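Local coordinates for FEZ-1 protein (PDB 5WCK), which probably hydrolyses the beta-lactam ring of antibiotics as a monomeric subclass B3 metallo-beta-lactamase carrying two zinc ions, at residues L203-L212 with F236-E247. The protein carries 2 engineered substitutions. Sequence-based numbering, arbitrary orientation. Where two conformers were deposited one is given.
With SO4 (sulfate ion), chain J.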
loop_
_atom_site.group_PDB
_atom_site.type_symbol
_atom_site.label_atom_id
_atom_site.label_comp_id
_atom_site.label_asym_id
_atom_site.label_seq_id
_atom_site.Cartn_x
_atom_site.Cartn_y
_atom_site.Cartn_z
ATOM N N LEU A 203 2.628 -10.190 -10.584
ATOM C CA LEU A 203 1.280 -9.614 -10.582
ATOM C C LEU A 203 0.415 -10.159 -11.738
ATOM O O LEU A 203 -0.816 -10.371 -11.562
ATOM C CB LEU A 203 1.405 -8.091 -10.627
ATOM C CG LEU A 203 1.886 -7.464 -9.330
ATOM C CD1 LEU A 203 2.215 -6.007 -9.582
ATOM C CD2 LEU A 203 0.879 -7.608 -8.193
ATOM N N GLU A 204 1.023 -10.398 -12.903
ATOM C CA GLU A 204 0.283 -10.957 -14.060
ATOM C C GLU A 204 -0.263 -12.353 -13.750
ATOM O O GLU A 204 -1.266 -12.751 -14.336
ATOM C CB GLU A 204 1.130 -10.977 -15.319
ATOM C CG GLU A 204 1.411 -9.588 -15.865
ATOM C CD GLU A 204 1.744 -9.522 -17.344
ATOM O OE1 GLU A 204 2.051 -10.575 -17.932
ATOM O OE2 GLU A 204 1.732 -8.408 -17.894
ATOM N N SER A 205 0.368 -13.089 -12.846
ATOM C CA SER A 205 -0.069 -14.460 -12.601
ATOM C C SER A 205 -0.855 -14.569 -11.289
ATOM O O SER A 205 -1.205 -15.661 -10.889
ATOM C CB SER A 205 1.087 -15.404 -12.674
ATOM O OG SER A 205 2.050 -15.062 -11.727
ATOM N N MET A 206 -1.159 -13.424 -10.647
ATOM C CA MET A 206 -1.779 -13.365 -9.305
ATOM C C MET A 206 -3.307 -13.281 -9.439
ATOM O O MET A 206 -3.840 -12.400 -10.122
ATOM C CB MET A 206 -1.318 -12.124 -8.520
ATOM C CG MET A 206 -1.791 -12.066 -7.088
ATOM S SD MET A 206 -1.073 -10.658 -6.178
ATOM C CE MET A 206 0.552 -11.329 -5.845
ATOM N N ARG A 207 -4.006 -14.158 -8.720
ATOM C CA ARG A 207 -5.460 -14.056 -8.572
ATOM C C ARG A 207 -5.786 -12.707 -7.911
ATOM O O ARG A 207 -5.191 -12.325 -6.917
ATOM C CB ARG A 207 -5.955 -15.195 -7.682
ATOM C CG ARG A 207 -7.461 -15.265 -7.482
ATOM C CD ARG A 207 -8.158 -15.965 -8.631
ATOM N NE ARG A 207 -7.757 -17.350 -8.807
ATOM C CZ ARG A 207 -8.252 -18.387 -8.137
ATOM N NH1 ARG A 207 -7.729 -19.584 -8.320
ATOM N NH2 ARG A 207 -9.274 -18.235 -7.308
ATOM N N CYS A 208 -6.720 -11.995 -8.512
ATOM C CA CYS A 208 -7.069 -10.643 -8.041
ATOM C C CYS A 208 -8.573 -10.445 -8.232
ATOM O O CYS A 208 -9.020 -10.197 -9.350
ATOM C CB CYS A 208 -6.274 -9.618 -8.819
ATOM S SG CYS A 208 -6.537 -7.936 -8.191
ATOM N N ASP A 209 -9.321 -10.560 -7.141
ATOM C CA ASP A 209 -10.781 -10.383 -7.172
ATOM C C ASP A 209 -11.129 -8.975 -6.669
ATOM O O ASP A 209 -11.789 -8.212 -7.369
ATOM C CB ASP A 209 -11.529 -11.447 -6.362
ATOM C CG ASP A 209 -11.226 -12.877 -6.796
ATOM O OD1 ASP A 209 -11.352 -13.150 -7.993
ATOM O OD2 ASP A 209 -10.798 -13.661 -5.956
ATOM N N ILE A 210 -10.668 -8.619 -5.471
ATOM C CA ILE A 210 -10.938 -7.306 -4.885
ATOM C C ILE A 210 -9.681 -6.455 -5.078
ATOM O O ILE A 210 -8.627 -6.732 -4.525
ATOM C CB ILE A 210 -11.396 -7.414 -3.426
ATOM C CG1 ILE A 210 -12.786 -8.062 -3.364
ATOM C CG2 ILE A 210 -11.410 -6.039 -2.737
ATOM C CD1 ILE A 210 -13.210 -8.473 -2.001
ATOM N N PHE A 211 -9.815 -5.499 -5.980
ATOM C CA PHE A 211 -8.729 -4.748 -6.573
ATOM C C PHE A 211 -8.505 -3.453 -5.795
ATOM O O PHE A 211 -9.347 -2.571 -5.830
ATOM C CB PHE A 211 -9.072 -4.490 -8.042
ATOM C CG PHE A 211 -8.202 -3.504 -8.775
ATOM C CD1 PHE A 211 -6.872 -3.289 -8.448
ATOM C CD2 PHE A 211 -8.748 -2.764 -9.801
ATOM C CE1 PHE A 211 -6.115 -2.357 -9.149
ATOM C CE2 PHE A 211 -8.003 -1.817 -10.484
ATOM C CZ PHE A 211 -6.692 -1.616 -10.154
ATOM N N LEU A 212 -7.377 -3.366 -5.089
ATOM C CA LEU A 212 -7.071 -2.194 -4.250
ATOM C C LEU A 212 -5.630 -1.753 -4.521
ATOM O O LEU A 212 -4.879 -2.407 -5.304
ATOM C CB LEU A 212 -7.280 -2.559 -2.776
ATOM C CG LEU A 212 -8.678 -3.052 -2.413
ATOM C CD1 LEU A 212 -8.697 -3.638 -1.005
ATOM C CD2 LEU A 212 -9.696 -1.926 -2.531
ATOM N N PHE A 236 -16.231 -3.285 -5.505
ATOM C CA PHE A 236 -14.797 -3.436 -5.284
ATOM C C PHE A 236 -14.351 -4.828 -5.745
ATOM O O PHE A 236 -13.168 -5.065 -5.845
ATOM C CB PHE A 236 -14.422 -3.119 -3.839
ATOM C CG PHE A 236 -14.574 -1.648 -3.553
ATOM C CD1 PHE A 236 -13.584 -0.758 -3.915
ATOM C CD2 PHE A 236 -15.770 -1.143 -3.063
ATOM C CE1 PHE A 236 -13.750 0.610 -3.742
ATOM C CE2 PHE A 236 -15.932 0.217 -2.874
ATOM C CZ PHE A 236 -14.934 1.091 -3.229
ATOM N N VAL A 237 -15.289 -5.724 -6.051
ATOM C CA VAL A 237 -14.959 -6.975 -6.777
ATOM C C VAL A 237 -14.815 -6.595 -8.246
ATOM O O VAL A 237 -15.801 -6.307 -8.930
ATOM C CB VAL A 237 -16.014 -8.084 -6.559
ATOM C CG1 VAL A 237 -15.719 -9.325 -7.401
ATOM C CG2 VAL A 237 -16.139 -8.439 -5.103
ATOM N N ASP A 238 -13.554 -6.547 -8.706
ATOM C CA ASP A 238 -13.255 -6.014 -10.027
ATOM C C ASP A 238 -12.047 -6.739 -10.603
ATOM O O ASP A 238 -11.008 -6.138 -10.850
ATOM C CB ASP A 238 -12.982 -4.512 -9.960
ATOM C CG ASP A 238 -12.768 -3.828 -11.301
ATOM O OD1 ASP A 238 -13.182 -4.394 -12.355
ATOM O OD2 ASP A 238 -12.175 -2.717 -11.300
ATOM N N PRO A 239 -12.157 -8.046 -10.877
ATOM C CA PRO A 239 -11.043 -8.796 -11.457
ATOM C C PRO A 239 -10.596 -8.304 -12.838
ATOM O O PRO A 239 -9.395 -8.368 -13.156
ATOM C CB PRO A 239 -11.560 -10.240 -11.514
ATOM C CG PRO A 239 -13.066 -10.088 -11.500
ATOM C CD PRO A 239 -13.317 -8.904 -10.607
ATOM N N THR A 240 -11.544 -7.830 -13.669
ATOM C CA THR A 240 -11.189 -7.341 -14.980
ATOM C C THR A 240 -10.380 -6.049 -14.843
ATOM O O THR A 240 -9.348 -5.889 -15.501
ATOM C CB THR A 240 -12.424 -7.142 -15.866
ATOM O OG1 THR A 240 -13.061 -8.416 -15.995
ATOM C CG2 THR A 240 -12.066 -6.585 -17.228
ATOM N N GLY A 241 -10.816 -5.142 -13.965
ATOM C CA GLY A 241 -10.071 -3.908 -13.729
ATOM C C GLY A 241 -8.674 -4.177 -13.201
ATOM O O GLY A 241 -7.705 -3.501 -13.589
ATOM N N CYS A 242 -8.570 -5.179 -12.331
ATOM C CA CYS A 242 -7.276 -5.554 -11.762
ATOM C C CYS A 242 -6.332 -6.055 -12.870
ATOM O O CYS A 242 -5.210 -5.557 -13.012
ATOM C CB CYS A 242 -7.429 -6.633 -10.719
ATOM S SG CYS A 242 -5.902 -6.761 -9.765
ATOM N N LYS A 243 -6.824 -6.995 -13.690
ATOM C CA LYS A 243 -6.047 -7.559 -14.831
ATOM C C LYS A 243 -5.580 -6.416 -15.740
ATOM O O LYS A 243 -4.428 -6.315 -16.120
ATOM C CB LYS A 243 -6.940 -8.556 -15.588
ATOM C CG LYS A 243 -6.500 -8.936 -16.990
ATOM C CD LYS A 243 -7.404 -9.993 -17.603
ATOM C CE LYS A 243 -8.464 -9.420 -18.513
ATOM N NZ LYS A 243 -9.100 -10.497 -19.308
ATOM N N ASN A 244 -6.506 -5.512 -16.080
ATOM C CA ASN A 244 -6.223 -4.483 -17.056
ATOM C C ASN A 244 -5.243 -3.457 -16.476
ATOM O O ASN A 244 -4.387 -2.934 -17.188
ATOM C CB ASN A 244 -7.509 -3.795 -17.501
ATOM C CG ASN A 244 -8.370 -4.643 -18.407
ATOM O OD1 ASN A 244 -7.938 -5.682 -18.916
ATOM N ND2 ASN A 244 -9.615 -4.215 -18.566
ATOM N N TYR A 245 -5.369 -3.158 -15.175
ATOM C CA TYR A 245 -4.478 -2.179 -14.534
ATOM C C TYR A 245 -3.050 -2.716 -14.481
ATOM O O TYR A 245 -2.101 -2.022 -14.808
ATOM C CB TYR A 245 -4.962 -1.820 -13.125
ATOM C CG TYR A 245 -3.996 -0.919 -12.394
ATOM C CD1 TYR A 245 -3.918 0.429 -12.696
ATOM C CD2 TYR A 245 -3.123 -1.408 -11.434
ATOM C CE1 TYR A 245 -3.009 1.261 -12.063
ATOM C CE2 TYR A 245 -2.220 -0.582 -10.781
ATOM C CZ TYR A 245 -2.155 0.755 -11.097
ATOM O OH TYR A 245 -1.260 1.604 -10.514
ATOM N N ILE A 246 -2.902 -3.967 -14.053
ATOM C CA ILE A 246 -1.578 -4.598 -14.030
ATOM C C ILE A 246 -0.974 -4.593 -15.438
ATOM O O ILE A 246 0.205 -4.239 -15.645
ATOM C CB ILE A 246 -1.657 -6.001 -13.417
ATOM C CG1 ILE A 246 -1.928 -5.919 -11.910
ATOM C CG2 ILE A 246 -0.378 -6.776 -13.714
ATOM C CD1 ILE A 246 -2.510 -7.171 -11.317
ATOM N N GLU A 247 -1.753 -4.977 -16.449
ATOM C CA GLU A 247 -1.240 -4.986 -17.832
ATOM C C GLU A 247 -0.856 -3.571 -18.292
ATOM O O GLU A 247 0.160 -3.391 -18.938
ATOM C CB GLU A 247 -2.261 -5.605 -18.797
ATOM C CG GLU A 247 -1.780 -5.680 -20.226
ATOM C CD GLU A 247 -0.754 -6.758 -20.554
ATOM O OE1 GLU A 247 -0.459 -7.582 -19.677
ATOM O OE2 GLU A 247 -0.247 -6.769 -21.697
HETATM S S SO4 J . -1.166 5.020 -12.071
HETATM O O1 SO4 J . -1.488 6.253 -11.331
HETATM O O2 SO4 J . -0.854 3.922 -11.109
HETATM O O3 SO4 J . -2.324 4.630 -12.912
HETATM O O4 SO4 J . 0.023 5.276 -12.919
HETATM O O HOH W 1 -7.992 -10.788 -12.595
HETATM O O HOH W 2 -11.888 -2.699 -6.620
#
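C208 and C242 show how a disulfide can tie a C-terminal helix to the loop leading into an edge strand: their SG atoms are joined at 2.1 Å, with a C-S-S-C torsion of 88° close to the relaxed right angle. Both sulfurs stand opposite their own backbone N (chi1 -166° in C242), which turns them to meet between this loop and the helix. Beside this link F211 lies flat against the helix. C242 CA sits over one ring face in a CH-pi contact, 3.8 Å from the centroid, while C242 SG approaches the same ring obliquely. At the ring edge, in its plane, is D238 OD2, which also forms a salt bridge with K224. The far end of the ring, F211 CZ, presses on Y245 CB at 3.4 Å, and the two ring planes are inclined by 38°. One turn on from C242, I246 CG2 packs on L203 CB at 3.8 Å and lies alongside E204 CG, the two side chains running in opposite directions.

Backbone bonds fix the other end: D238 N donates to D209 O at 2.8 Å, and a weaker bond runs from F211 N to F236 O. D238 is also the N-cap of the helix, its OD1 taking G241 N from above the carboxylate plane. Strand 210-213, an outermost strand of the five-stranded sheet, pairs with strand 165-172; helix 239-262 packs across it, consistent with the alpha-beta/beta-alpha sandwich of the metallo-beta-lactamase superfamily, while helices 216-219 and 221-229 add contacts to F211.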